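Local coordinates for Cgl0159-like domain-containing protein (Corynebacterium glutamicum, PDB 3FOK) that is of unknown function but belongs to the TIM-barrel clan, many of whose members are enzymes, and assembles with further copies of itself, at residues A[112-117]-A[145-150]; A[123-128]-A[153-158]; A[149-154]-A[183-188]. All blocks are in the same frame, centred on the assembly; numbering follows the deposited sequence.

Interaction 1 of 3, residues A[112-117]-A[145-150]; sequences SMNRGG and AKTLVR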
ATOM      1  N   SER A 112     -20.121 -12.003  -7.967  1.00 17.00           N
ATOM      2  CA  SER A 112     -19.774 -10.603  -8.176  1.00 17.65           C
ATOM      3  C   SER A 112     -18.615 -10.282  -7.237  1.00 17.12           C
ATOM      4  O   SER A 112     -18.697 -10.528  -6.040  1.00 17.71           O
ATOM      5  CB  SER A 112     -20.987  -9.722  -7.855  1.00 15.68           C
ATOM      6  OG  SER A 112     -20.672  -8.348  -7.966  1.00 16.31           O
HETATM    7  N   MSE A 113     -17.541  -9.722  -7.779  1.00 18.93           N
HETATM    8  CA  MSE A 113     -16.360  -9.418  -6.978  1.00 20.78           C
HETATM    9  C   MSE A 113     -16.278  -8.027  -6.349  1.00 21.41           C
HETATM   10  O   MSE A 113     -15.896  -7.902  -5.183  1.00 21.53           O
HETATM   11  CB  MSE A 113     -15.102  -9.654  -7.814  1.00 22.77           C
HETATM   12  CG  MSE A 113     -14.987 -11.058  -8.379  1.00 27.75           C
HETATM   13 SE   MSE A 113     -13.364 -11.323  -9.405  1.00 36.42          SE
HETATM   14  CE  MSE A 113     -12.148 -11.686  -7.943  1.00 30.58           C
ATOM     15  N   ASN A 114     -16.623  -6.988  -7.107  1.00 20.57           N
ATOM     16  CA  ASN A 114     -16.533  -5.627  -6.589  1.00 19.35           C
ATOM     17  C   ASN A 114     -17.834  -4.836  -6.500  1.00 18.03           C
ATOM     18  O   ASN A 114     -18.575  -4.711  -7.471  1.00 18.60           O
ATOM     19  CB  ASN A 114     -15.496  -4.827  -7.392  1.00 20.20           C
ATOM     20  CG  ASN A 114     -15.860  -4.682  -8.861  1.00 20.60           C
ATOM     21  OD1 ASN A 114     -15.458  -3.716  -9.509  1.00 21.70           O
ATOM     22  ND2 ASN A 114     -16.608  -5.640  -9.394  1.00 18.69           N
ATOM     23  N   ARG A 115     -18.077  -4.280  -5.318  1.00 17.06           N
ATOM     24  CA  ARG A 115     -19.276  -3.495  -5.034  1.00 16.76           C
ATOM     25  C   ARG A 115     -18.939  -2.187  -4.319  1.00 17.13           C
ATOM     26  O   ARG A 115     -19.829  -1.468  -3.880  1.00 16.68           O
ATOM     27  CB  ARG A 115     -20.230  -4.309  -4.154  1.00 16.92           C
ATOM     28  CG  ARG A 115     -21.265  -5.169  -4.890  1.00 18.37           C
ATOM     29  CD  ARG A 115     -21.079  -5.137  -6.391  1.00 16.88           C
ATOM     30  NE  ARG A 115     -22.352  -5.159  -7.100  1.00 18.06           N
ATOM     31  CZ  ARG A 115     -22.515  -4.718  -8.341  1.00 19.19           C
ATOM     32  NH1 ARG A 115     -21.484  -4.219  -9.010  1.00 18.03           N
ATOM     33  NH2 ARG A 115     -23.709  -4.768  -8.912  1.00 22.50           N
ATOM     34  N   GLY A 116     -17.650  -1.884  -4.215  1.00 17.86           N
ATOM     35  CA  GLY A 116     -17.204  -0.680  -3.536  1.00 16.71           C
ATOM     36  C   GLY A 116     -17.756   0.640  -4.045  1.00 16.13           C
ATOM     37  O   GLY A 116     -18.053   1.536  -3.250  1.00 16.61           O
ATOM     38  N   GLY A 117     -17.880   0.771  -5.362  1.00 14.21           N
ATOM     39  CA  GLY A 117     -18.402   1.998  -5.942  1.00 14.33           C
ATOM     40  C   GLY A 117     -19.898   2.123  -5.732  1.00 13.42           C
ATOM     41  O   GLY A 117     -20.680   1.976  -6.669  1.00 12.92           O
ATOM     42  N   ALA A 145     -16.800 -15.804 -12.435  1.00 16.39           N
ATOM     43  CA  ALA A 145     -16.508 -14.590 -11.681  1.00 16.27           C
ATOM     44  C   ALA A 145     -16.995 -13.403 -12.513  1.00 17.14           C
ATOM     45  O   ALA A 145     -16.985 -13.465 -13.744  1.00 16.08           O
ATOM     46  CB  ALA A 145     -15.011 -14.473 -11.425  1.00 15.13           C
ATOM     47  N   LYS A 146     -17.434 -12.332 -11.854  1.00 17.01           N
ATOM     48  CA  LYS A 146     -17.902 -11.158 -12.581  1.00 16.60           C
ATOM     49  C   LYS A 146     -17.420  -9.870 -11.925  1.00 18.51           C
ATOM     50  O   LYS A 146     -17.337  -9.771 -10.696  1.00 17.89           O
ATOM     51  CB  LYS A 146     -19.433 -11.179 -12.697  1.00 17.21           C
ATOM     52  CG  LYS A 146     -20.183 -10.145 -11.873  1.00 19.87           C
ATOM     53  CD  LYS A 146     -20.373  -8.827 -12.607  1.00 19.93           C
ATOM     54  CE  LYS A 146     -21.201  -7.872 -11.751  1.00 21.16           C
ATOM     55  NZ  LYS A 146     -21.643  -6.654 -12.469  1.00 20.98           N
ATOM     56  N   THR A 147     -17.111  -8.884 -12.764  1.00 20.08           N
ATOM     57  CA  THR A 147     -16.606  -7.595 -12.308  1.00 21.14           C
ATOM     58  C   THR A 147     -17.288  -6.435 -13.024  1.00 21.35           C
ATOM     59  O   THR A 147     -17.694  -6.562 -14.178  1.00 21.77           O
ATOM     60  CB  THR A 147     -15.097  -7.475 -12.595  1.00 22.15           C
ATOM     61  OG1 THR A 147     -14.387  -8.509 -11.906  1.00 24.52           O
ATOM     62  CG2 THR A 147     -14.579  -6.120 -12.158  1.00 24.97           C
ATOM     63  N   LEU A 148     -17.401  -5.302 -12.338  1.00 20.62           N
ATOM     64  CA  LEU A 148     -17.981  -4.107 -12.933  1.00 18.54           C
ATOM     65  C   LEU A 148     -16.782  -3.191 -13.183  1.00 18.45           C
ATOM     66  O   LEU A 148     -16.067  -2.833 -12.251  1.00 18.53           O
ATOM     67  CB  LEU A 148     -18.952  -3.429 -11.963  1.00 17.65           C
ATOM     68  CG  LEU A 148     -20.073  -2.551 -12.540  1.00 18.11           C
ATOM     69  CD1 LEU A 148     -20.373  -1.430 -11.555  1.00 15.34           C
ATOM     70  CD2 LEU A 148     -19.684  -1.967 -13.886  1.00 17.85           C
ATOM     71  N   VAL A 149     -16.552  -2.824 -14.437  1.00 18.34           N
ATOM     72  CA  VAL A 149     -15.428  -1.960 -14.769  1.00 17.65           C
ATOM     73  C   VAL A 149     -15.884  -0.680 -15.453  1.00 17.21           C
ATOM     74  O   VAL A 149     -15.868  -0.580 -16.677  1.00 16.73           O
ATOM     75  CB  VAL A 149     -14.423  -2.667 -15.707  1.00 18.09           C
ATOM     76  CG1 VAL A 149     -13.130  -1.865 -15.780  1.00 16.05           C
ATOM     77  CG2 VAL A 149     -14.148  -4.080 -15.214  1.00 19.21           C
ATOM     78  N   ARG A 150     -16.295   0.298 -14.657  1.00 17.37           N
ATOM     79  CA  ARG A 150     -16.722   1.573 -15.205  1.00 16.37           C
ATOM     80  C   ARG A 150     -15.491   2.447 -15.350  1.00 16.46           C
ATOM     81  O   ARG A 150     -14.720   2.620 -14.409  1.00 17.30           O
ATOM     82  CB  ARG A 150     -17.761   2.226 -14.295  1.00 16.54           C
ATOM     83  CG  ARG A 150     -19.139   1.597 -14.425  1.00 16.72           C
ATOM     84  CD  ARG A 150     -20.089   2.139 -13.388  1.00 15.63           C
ATOM     85  NE  ARG A 150     -19.655   1.767 -12.049  1.00 17.54           N
ATOM     86  CZ  ARG A 150     -20.225   2.198 -10.931  1.00 15.05           C
ATOM     87  NH1 ARG A 150     -21.259   3.024 -10.990  1.00 15.01           N
ATOM     88  NH2 ARG A 150     -19.754   1.805  -9.756  1.00 12.66           N
TER
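R150 NH2 is held by two acceptors: the carboxylate of D127, in a salt bridge, and the backbone oxygen of G117. The bond to G117 O is 3.2 Å long and lies 7° out of the guanidinium plane, while the oxygen offers a lone pair in its own carbonyl plane. A bend at chi3 of R150 turns the group up from the strand toward the loop. NH1 of the same arginine pairs with E124, so both terminal nitrogens are fixed. At the far end of the contact, where strand 108-112 runs parallel to strand 144-151 in the barrel, M113 N donates to K146 O over 2.9 Å, nearly along the C=O axis. Beyond it the 112-117 segment leaves the sheet.

S112 and K146 share one face, with S112 OG 3.9 Å from K146 CE. Here S112 OG is hydrogen-bonded to D50, and K146 NZ forms a salt bridge with E182. M113, pointing toward the strand and bent at chi3, brings SE to 4.1 Å from A145 CB and 3.9 Å from T147 OG1, and also packs on Y129. N114 holds CG in the crowded position between backbone N and carbonyl carbon (chi1 62°), which lays its amide across T147 at about a right angle, CG 3.8 Å from T147 CG2. R115 starts away from the strand but curls back through bends at chi2 and chi3, so that NH1 meets L148 CD1 at 3.9 Å; its NE is bound to D50 O.

R115 NH1 and K146 NZ stand only 4.2 Å apart. This buried cluster of positive charge, which K222 extends and which is partly offset by E182 and, weakly, by D50, could lower the proton affinity of the lysine amines.

Interaction 2 of 3, residues A[123-128]-A[153-158]; sequences FEMDDR and LSDAGT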
ATOM      1  N   PHE A 123     -17.350   8.689  -4.287  1.00 15.97           N
ATOM      2  CA  PHE A 123     -16.279   7.772  -4.635  1.00 15.91           C
ATOM      3  C   PHE A 123     -16.737   6.550  -5.424  1.00 18.88           C
ATOM      4  O   PHE A 123     -16.040   5.535  -5.418  1.00 20.80           O
ATOM      5  CB  PHE A 123     -15.593   7.298  -3.346  1.00 14.64           C
ATOM      6  CG  PHE A 123     -16.529   6.621  -2.367  1.00 12.62           C
ATOM      7  CD1 PHE A 123     -16.897   5.287  -2.535  1.00 12.20           C
ATOM      8  CD2 PHE A 123     -17.061   7.328  -1.292  1.00 11.78           C
ATOM      9  CE1 PHE A 123     -17.784   4.667  -1.646  1.00 10.61           C
ATOM     10  CE2 PHE A 123     -17.944   6.721  -0.400  1.00 10.10           C
ATOM     11  CZ  PHE A 123     -18.307   5.390  -0.577  1.00 11.58           C
ATOM     12  N   GLU A 124     -17.875   6.612  -6.116  1.00 20.05           N
ATOM     13  CA  GLU A 124     -18.299   5.399  -6.809  1.00 22.30           C
ATOM     14  C   GLU A 124     -17.497   4.980  -8.035  1.00 23.01           C
ATOM     15  O   GLU A 124     -17.738   3.909  -8.588  1.00 23.76           O
ATOM     16  CB  GLU A 124     -19.814   5.404  -7.107  1.00 23.65           C
ATOM     17  CG  GLU A 124     -20.336   6.195  -8.288  1.00 24.56           C
ATOM     18  CD  GLU A 124     -21.835   5.957  -8.483  1.00 26.30           C
ATOM     19  OE1 GLU A 124     -22.221   4.829  -8.866  1.00 25.21           O
ATOM     20  OE2 GLU A 124     -22.628   6.890  -8.232  1.00 26.32           O
HETATM   21  N   MSE A 125     -16.538   5.796  -8.462  1.00 22.64           N
HETATM   22  CA  MSE A 125     -15.707   5.398  -9.591  1.00 23.21           C
HETATM   23  C   MSE A 125     -14.566   4.543  -9.034  1.00 22.63           C
HETATM   24  O   MSE A 125     -13.896   3.819  -9.769  1.00 21.84           O
HETATM   25  CB  MSE A 125     -15.147   6.614 -10.335  1.00 25.95           C
HETATM   26  CG  MSE A 125     -16.177   7.364 -11.166  1.00 29.78           C
HETATM   27 SE   MSE A 125     -17.368   6.201 -12.162  1.00 37.16          SE
HETATM   28  CE  MSE A 125     -16.062   5.264 -13.256  1.00 33.33           C
ATOM     29  N   ASP A 126     -14.364   4.638  -7.722  1.00 22.14           N
ATOM     30  CA  ASP A 126     -13.337   3.878  -7.014  1.00 21.59           C
ATOM     31  C   ASP A 126     -14.016   2.599  -6.518  1.00 20.50           C
ATOM     32  O   ASP A 126     -14.162   2.370  -5.321  1.00 21.15           O
ATOM     33  CB  ASP A 126     -12.800   4.721  -5.848  1.00 22.48           C
ATOM     34  CG  ASP A 126     -11.786   3.984  -4.998  1.00 24.19           C
ATOM     35  OD1 ASP A 126     -11.064   3.112  -5.525  1.00 26.57           O
ATOM     36  OD2 ASP A 126     -11.701   4.297  -3.796  1.00 24.30           O
ATOM     37  N   ASP A 127     -14.426   1.776  -7.480  1.00 19.91           N
ATOM     38  CA  ASP A 127     -15.139   0.518  -7.252  1.00 18.11           C
ATOM     39  C   ASP A 127     -14.266  -0.601  -6.687  1.00 18.51           C
ATOM     40  O   ASP A 127     -13.899  -1.533  -7.406  1.00 17.54           O
ATOM     41  CB  ASP A 127     -15.749   0.046  -8.573  1.00 18.84           C
ATOM     42  CG  ASP A 127     -17.138  -0.527  -8.403  1.00 21.03           C
ATOM     43  OD1 ASP A 127     -17.402  -1.163  -7.360  1.00 20.19           O
ATOM     44  OD2 ASP A 127     -17.963  -0.347  -9.323  1.00 24.56           O
ATOM     45  N   ARG A 128     -13.972  -0.531  -5.393  1.00 18.01           N
ATOM     46  CA  ARG A 128     -13.123  -1.522  -4.738  1.00 16.26           C
ATOM     47  C   ARG A 128     -13.699  -2.941  -4.655  1.00 16.10           C
ATOM     48  O   ARG A 128     -14.913  -3.144  -4.689  1.00 15.72           O
ATOM     49  CB  ARG A 128     -12.747  -0.999  -3.351  1.00 15.68           C
ATOM     50  CG  ARG A 128     -11.879   0.254  -3.431  1.00 17.63           C
ATOM     51  CD  ARG A 128     -12.031   1.155  -2.214  1.00 17.71           C
ATOM     52  NE  ARG A 128     -10.810   1.236  -1.421  1.00 20.26           N
ATOM     53  CZ  ARG A 128     -10.006   2.292  -1.376  1.00 20.11           C
ATOM     54  NH1 ARG A 128     -10.283   3.374  -2.078  1.00 19.46           N
ATOM     55  NH2 ARG A 128      -8.922   2.265  -0.615  1.00 22.68           N
ATOM     56  N   LEU A 153     -12.930   8.749 -17.445  1.00 14.22           N
ATOM     57  CA  LEU A 153     -11.711   9.472 -17.788  1.00 14.09           C
ATOM     58  C   LEU A 153     -11.367  10.700 -16.951  1.00 14.99           C
ATOM     59  O   LEU A 153     -10.204  11.077 -16.861  1.00 16.24           O
ATOM     60  CB  LEU A 153     -11.747   9.865 -19.262  1.00 11.93           C
ATOM     61  CG  LEU A 153     -11.771   8.696 -20.248  1.00 12.30           C
ATOM     62  CD1 LEU A 153     -11.774   9.225 -21.673  1.00  9.52           C
ATOM     63  CD2 LEU A 153     -10.556   7.806 -20.015  1.00 12.31           C
ATOM     64  N   SER A 154     -12.355  11.327 -16.329  1.00 15.65           N
ATOM     65  CA  SER A 154     -12.073  12.513 -15.530  1.00 17.97           C
ATOM     66  C   SER A 154     -12.029  12.233 -14.033  1.00 18.70           C
ATOM     67  O   SER A 154     -11.881  13.153 -13.234  1.00 19.75           O
ATOM     68  CB  SER A 154     -13.115  13.597 -15.801  1.00 18.09           C
ATOM     69  OG  SER A 154     -14.351  13.263 -15.200  1.00 22.55           O
ATOM     70  N   ASP A 155     -12.144  10.965 -13.654  1.00 19.39           N
ATOM     71  CA  ASP A 155     -12.137  10.597 -12.239  1.00 19.08           C
ATOM     72  C   ASP A 155     -10.973   9.668 -11.883  1.00 18.34           C
ATOM     73  O   ASP A 155     -10.922   8.523 -12.321  1.00 19.11           O
ATOM     74  CB  ASP A 155     -13.464   9.928 -11.884  1.00 19.34           C
ATOM     75  CG  ASP A 155     -13.693   9.843 -10.395  1.00 18.87           C
ATOM     76  OD1 ASP A 155     -12.774   9.398  -9.680  1.00 19.36           O
ATOM     77  OD2 ASP A 155     -14.798  10.211  -9.942  1.00 17.92           O
ATOM     78  N   ALA A 156     -10.050  10.169 -11.067  1.00 17.92           N
ATOM     79  CA  ALA A 156      -8.871   9.406 -10.650  1.00 17.43           C
ATOM     80  C   ALA A 156      -9.197   8.045 -10.042  1.00 16.76           C
ATOM     81  O   ALA A 156      -8.354   7.147 -10.032  1.00 17.11           O
ATOM     82  CB  ALA A 156      -8.042  10.226  -9.662  1.00 17.35           C
ATOM     83  N   GLY A 157     -10.415   7.896  -9.533  1.00 16.14           N
ATOM     84  CA  GLY A 157     -10.817   6.635  -8.936  1.00 15.65           C
ATOM     85  C   GLY A 157     -10.794   5.486  -9.925  1.00 15.85           C
ATOM     86  O   GLY A 157     -10.693   4.323  -9.535  1.00 17.10           O
ATOM     87  N   THR A 158     -10.880   5.807 -11.213  1.00 15.05           N
ATOM     88  CA  THR A 158     -10.863   4.784 -12.253  1.00 15.10           C
ATOM     89  C   THR A 158      -9.524   4.053 -12.257  1.00 14.71           C
ATOM     90  O   THR A 158      -9.468   2.843 -12.475  1.00 13.69           O
ATOM     91  CB  THR A 158     -11.084   5.397 -13.651  1.00 14.46           C
ATOM     92  OG1 THR A 158     -12.377   6.010 -13.710  1.00 15.43           O
ATOM     93  CG2 THR A 158     -10.987   4.317 -14.729  1.00 13.37           C
TER
HETATM   94  O   HOH W   1     -15.879   8.492  -7.923  1.00 24.16           O
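Two beta-alpha loops of the TIM barrel meet here, the 153-158 one turning into helix 158-174. L153, at its start, packs on A121 of a neighbouring subunit. After S154 comes D155, its CG anti to the backbone N (chi1 -165°), which lays the carboxylate obliquely across M125: OD2 is 3.4 Å from M125 CG. The two oxygens divide their work. OD1 turns its anti lone pair to G157 N, a 2.8 Å capping bond within the type I turn D155 to T158; OD2 accepts from W188 NE1 and from a water, 2.9 Å away, that in turn takes the N-H of M125. The rotation of the carboxylate is thus fixed, and the water ties the loops together.

G157 brings bare backbone against M125 and D126. Its carbonyl oxygen lies 3.3 Å from M125 O, two acceptors close together but not bonded to each other. T161 OG1 lies within hydrogen-bonding reach of both, and its one proton, shared or alternating, could ease their repulsion. T158 begins the helix, its OG1 bonded to N152 O. M125, bent at both chi2 and chi3, folds alongside this threonine and sets its CE 3.8 Å from T158 OG1.

Interaction 3 of 3, residues A[149-154]-A[183-188]; sequences VRINLS and PFMSNW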
ATOM      1  N   VAL A 149     -16.552  -2.824 -14.437  1.00 18.34           N
ATOM      2  CA  VAL A 149     -15.428  -1.960 -14.769  1.00 17.65           C
ATOM      3  C   VAL A 149     -15.884  -0.680 -15.453  1.00 17.21           C
ATOM      4  O   VAL A 149     -15.868  -0.580 -16.677  1.00 16.73           O
ATOM      5  CB  VAL A 149     -14.423  -2.667 -15.707  1.00 18.09           C
ATOM      6  CG1 VAL A 149     -13.130  -1.865 -15.780  1.00 16.05           C
ATOM      7  CG2 VAL A 149     -14.148  -4.080 -15.214  1.00 19.21           C
ATOM      8  N   ARG A 150     -16.295   0.298 -14.657  1.00 17.37           N
ATOM      9  CA  ARG A 150     -16.722   1.573 -15.205  1.00 16.37           C
ATOM     10  C   ARG A 150     -15.491   2.447 -15.350  1.00 16.46           C
ATOM     11  O   ARG A 150     -14.720   2.620 -14.409  1.00 17.30           O
ATOM     12  CB  ARG A 150     -17.761   2.226 -14.295  1.00 16.54           C
ATOM     13  CG  ARG A 150     -19.139   1.597 -14.425  1.00 16.72           C
ATOM     14  CD  ARG A 150     -20.089   2.139 -13.388  1.00 15.63           C
ATOM     15  NE  ARG A 150     -19.655   1.767 -12.049  1.00 17.54           N
ATOM     16  CZ  ARG A 150     -20.225   2.198 -10.931  1.00 15.05           C
ATOM     17  NH1 ARG A 150     -21.259   3.024 -10.990  1.00 15.01           N
ATOM     18  NH2 ARG A 150     -19.754   1.805  -9.756  1.00 12.66           N
ATOM     19  N   ILE A 151     -15.309   2.986 -16.548  1.00 15.96           N
ATOM     20  CA  ILE A 151     -14.156   3.810 -16.860  1.00 15.89           C
ATOM     21  C   ILE A 151     -14.516   5.281 -17.026  1.00 16.50           C
ATOM     22  O   ILE A 151     -15.081   5.685 -18.046  1.00 15.43           O
ATOM     23  CB  ILE A 151     -13.483   3.289 -18.148  1.00 15.42           C
ATOM     24  CG1 ILE A 151     -13.130   1.809 -17.968  1.00 14.88           C
ATOM     25  CG2 ILE A 151     -12.262   4.121 -18.482  1.00 12.57           C
ATOM     26  CD1 ILE A 151     -12.655   1.114 -19.223  1.00 17.02           C
ATOM     27  N   ASN A 152     -14.182   6.081 -16.018  1.00 15.89           N
ATOM     28  CA  ASN A 152     -14.466   7.511 -16.049  1.00 16.32           C
ATOM     29  C   ASN A 152     -13.157   8.272 -16.227  1.00 15.38           C
ATOM     30  O   ASN A 152     -12.381   8.428 -15.284  1.00 14.73           O
ATOM     31  CB  ASN A 152     -15.163   7.929 -14.753  1.00 15.80           C
ATOM     32  CG  ASN A 152     -15.714   9.336 -14.808  1.00 17.82           C
ATOM     33  OD1 ASN A 152     -16.763   9.622 -14.223  1.00 19.01           O
ATOM     34  ND2 ASN A 152     -15.006  10.228 -15.495  1.00 14.43           N
ATOM     35  N   LEU A 153     -12.930   8.749 -17.445  1.00 14.22           N
ATOM     36  CA  LEU A 153     -11.711   9.472 -17.788  1.00 14.09           C
ATOM     37  C   LEU A 153     -11.367  10.700 -16.951  1.00 14.99           C
ATOM     38  O   LEU A 153     -10.204  11.077 -16.861  1.00 16.24           O
ATOM     39  CB  LEU A 153     -11.747   9.865 -19.262  1.00 11.93           C
ATOM     40  CG  LEU A 153     -11.771   8.696 -20.248  1.00 12.30           C
ATOM     41  CD1 LEU A 153     -11.774   9.225 -21.673  1.00  9.52           C
ATOM     42  CD2 LEU A 153     -10.556   7.806 -20.015  1.00 12.31           C
ATOM     43  N   SER A 154     -12.355  11.327 -16.329  1.00 15.65           N
ATOM     44  CA  SER A 154     -12.073  12.513 -15.530  1.00 17.97           C
ATOM     45  C   SER A 154     -12.029  12.233 -14.033  1.00 18.70           C
ATOM     46  O   SER A 154     -11.881  13.153 -13.234  1.00 19.75           O
ATOM     47  CB  SER A 154     -13.115  13.597 -15.801  1.00 18.09           C
ATOM     48  OG  SER A 154     -14.351  13.263 -15.200  1.00 22.55           O
ATOM     49  N   PRO A 183     -17.879  -3.747 -18.799  1.00 18.49           N
ATOM     50  CA  PRO A 183     -17.276  -2.437 -19.041  1.00 18.07           C
ATOM     51  C   PRO A 183     -18.275  -1.349 -19.412  1.00 19.20           C
ATOM     52  O   PRO A 183     -19.376  -1.626 -19.886  1.00 20.03           O
ATOM     53  CB  PRO A 183     -16.312  -2.725 -20.173  1.00 17.13           C
ATOM     54  CG  PRO A 183     -17.129  -3.654 -21.015  1.00 17.93           C
ATOM     55  CD  PRO A 183     -17.763  -4.595 -20.001  1.00 18.02           C
ATOM     56  N   PHE A 184     -17.854  -0.107 -19.199  1.00 19.48           N
ATOM     57  CA  PHE A 184     -18.656   1.072 -19.491  1.00 18.91           C
ATOM     58  C   PHE A 184     -17.745   2.284 -19.484  1.00 20.64           C
ATOM     59  O   PHE A 184     -16.732   2.306 -18.784  1.00 20.18           O
ATOM     60  CB  PHE A 184     -19.695   1.324 -18.393  1.00 17.99           C
ATOM     61  CG  PHE A 184     -20.962   0.546 -18.536  1.00 17.57           C
ATOM     62  CD1 PHE A 184     -21.820   0.773 -19.605  1.00 18.14           C
ATOM     63  CD2 PHE A 184     -21.333  -0.370 -17.557  1.00 15.86           C
ATOM     64  CE1 PHE A 184     -23.037   0.100 -19.696  1.00 18.32           C
ATOM     65  CE2 PHE A 184     -22.543  -1.047 -17.637  1.00 16.85           C
ATOM     66  CZ  PHE A 184     -23.401  -0.811 -18.710  1.00 16.51           C
HETATM   67  N   MSE A 185     -18.105   3.286 -20.274  1.00 21.60           N
HETATM   68  CA  MSE A 185     -17.379   4.540 -20.265  1.00 23.13           C
HETATM   69  C   MSE A 185     -18.385   5.323 -19.435  1.00 21.69           C
HETATM   70  O   MSE A 185     -19.585   5.243 -19.701  1.00 21.72           O
HETATM   71  CB  MSE A 185     -17.265   5.140 -21.669  1.00 26.24           C
HETATM   72  CG  MSE A 185     -16.377   4.354 -22.631  1.00 33.43           C
HETATM   73 SE   MSE A 185     -14.506   4.258 -22.135  1.00 40.97          SE
HETATM   74  CE  MSE A 185     -14.610   2.735 -20.996  1.00 41.25           C
ATOM     75  N   SER A 186     -17.927   6.038 -18.416  1.00 21.36           N
ATOM     76  CA  SER A 186     -18.850   6.790 -17.575  1.00 21.66           C
ATOM     77  C   SER A 186     -18.408   8.231 -17.390  1.00 21.85           C
ATOM     78  O   SER A 186     -17.219   8.536 -17.448  1.00 24.20           O
ATOM     79  CB  SER A 186     -18.986   6.116 -16.208  1.00 20.48           C
ATOM     80  OG  SER A 186     -19.490   4.799 -16.332  1.00 21.30           O
ATOM     81  N   ASN A 187     -19.371   9.118 -17.167  1.00 21.51           N
ATOM     82  CA  ASN A 187     -19.068  10.527 -16.964  1.00 21.53           C
ATOM     83  C   ASN A 187     -19.877  11.090 -15.814  1.00 21.63           C
ATOM     84  O   ASN A 187     -20.935  10.563 -15.464  1.00 22.68           O
ATOM     85  CB  ASN A 187     -19.390  11.351 -18.215  1.00 21.98           C
ATOM     86  CG  ASN A 187     -18.702  10.831 -19.457  1.00 23.03           C
ATOM     87  OD1 ASN A 187     -19.231   9.972 -20.161  1.00 23.34           O
ATOM     88  ND2 ASN A 187     -17.513  11.348 -19.730  1.00 22.50           N
ATOM     89  N   TRP A 188     -19.367  12.161 -15.222  1.00 21.51           N
ATOM     90  CA  TRP A 188     -20.076  12.826 -14.148  1.00 22.56           C
ATOM     91  C   TRP A 188     -20.946  13.865 -14.838  1.00 24.51           C
ATOM     92  O   TRP A 188     -20.436  14.718 -15.572  1.00 23.59           O
ATOM     93  CB  TRP A 188     -19.108  13.524 -13.190  1.00 22.36           C
ATOM     94  CG  TRP A 188     -18.457  12.610 -12.203  1.00 23.25           C
ATOM     95  CD1 TRP A 188     -17.170  12.165 -12.225  1.00 23.38           C
ATOM     96  CD2 TRP A 188     -19.066  12.029 -11.047  1.00 21.59           C
ATOM     97  NE1 TRP A 188     -16.936  11.343 -11.149  1.00 24.33           N
ATOM     98  CE2 TRP A 188     -18.084  11.243 -10.408  1.00 22.12           C
ATOM     99  CE3 TRP A 188     -20.346  12.100 -10.484  1.00 23.85           C
ATOM    100  CZ2 TRP A 188     -18.341  10.525  -9.236  1.00 23.31           C
ATOM    101  CZ3 TRP A 188     -20.605  11.386  -9.314  1.00 24.00           C
ATOM    102  CH2 TRP A 188     -19.602  10.611  -8.702  1.00 23.96           C
TER
HETATM  103  O   HOH W   2     -15.035   8.587 -19.418  1.00 17.30           O
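Strands 144-151 and 179-189 run parallel, their segments here turned 40° to each other, and are joined by a ladder of backbone bonds. F184 N gives a weak bond to V149 O, I151 N reaches F184 O at 2.7 Å, and S186 N reaches I151 O at 2.9 Å. Past the last rung a water continues the ladder, accepting from L153 N and donating to S186 O.

I151 and M185 share one face; both have CG or CG1 anti to the carbonyl carbon, and M185, bent at chi2 and chi3, lies alongside the isoleucine. On the face of R150 and F184, the CB of F184 touches the aliphatic stem of the arginine, at 4.0 Å from R150 CG, with ring and guanidinium planes 72° apart. S186 OG sits beside the same stem, 3.7 Å from R150 CG, and is hydrogen-bonded to N195. N152 takes CG anti to its backbone N (chi1 -170°), carrying the amide over S186 O and near W188 CD1, where it crosses the indole at about a right angle; W188 NE1 is bound to D155.

These strands flank helix 158-174 in a beta-alpha-beta unit. V149 and I151 pack on that helix, P183 and M185 on helix 199-210, while S186 and W188 touch V193 of strand 192-195.

In the fold
From the N terminus, the chain leaves strand 108-112 through 112-117 and 123-128, makes helix 134-140 and returns along strand 144-151. Interaction 1 closes this first excursion against the strand. Interaction 2 opens inside it and closes beyond it, on 153-158, so the two cross; D127, bound to both G117 N and R150, joins them. Interaction 3 begins at 149-154, overlapping the end of interaction 1 and the start of 153-158, and closes the excursion through helix 158-174 by pairing two strands. M125, packed against R150 and N152, links interactions 2 and 3. Thus interaction 1 joins the loop after one strand to the next strand, interaction 2 two loops, and interaction 3 chiefly strand to strand.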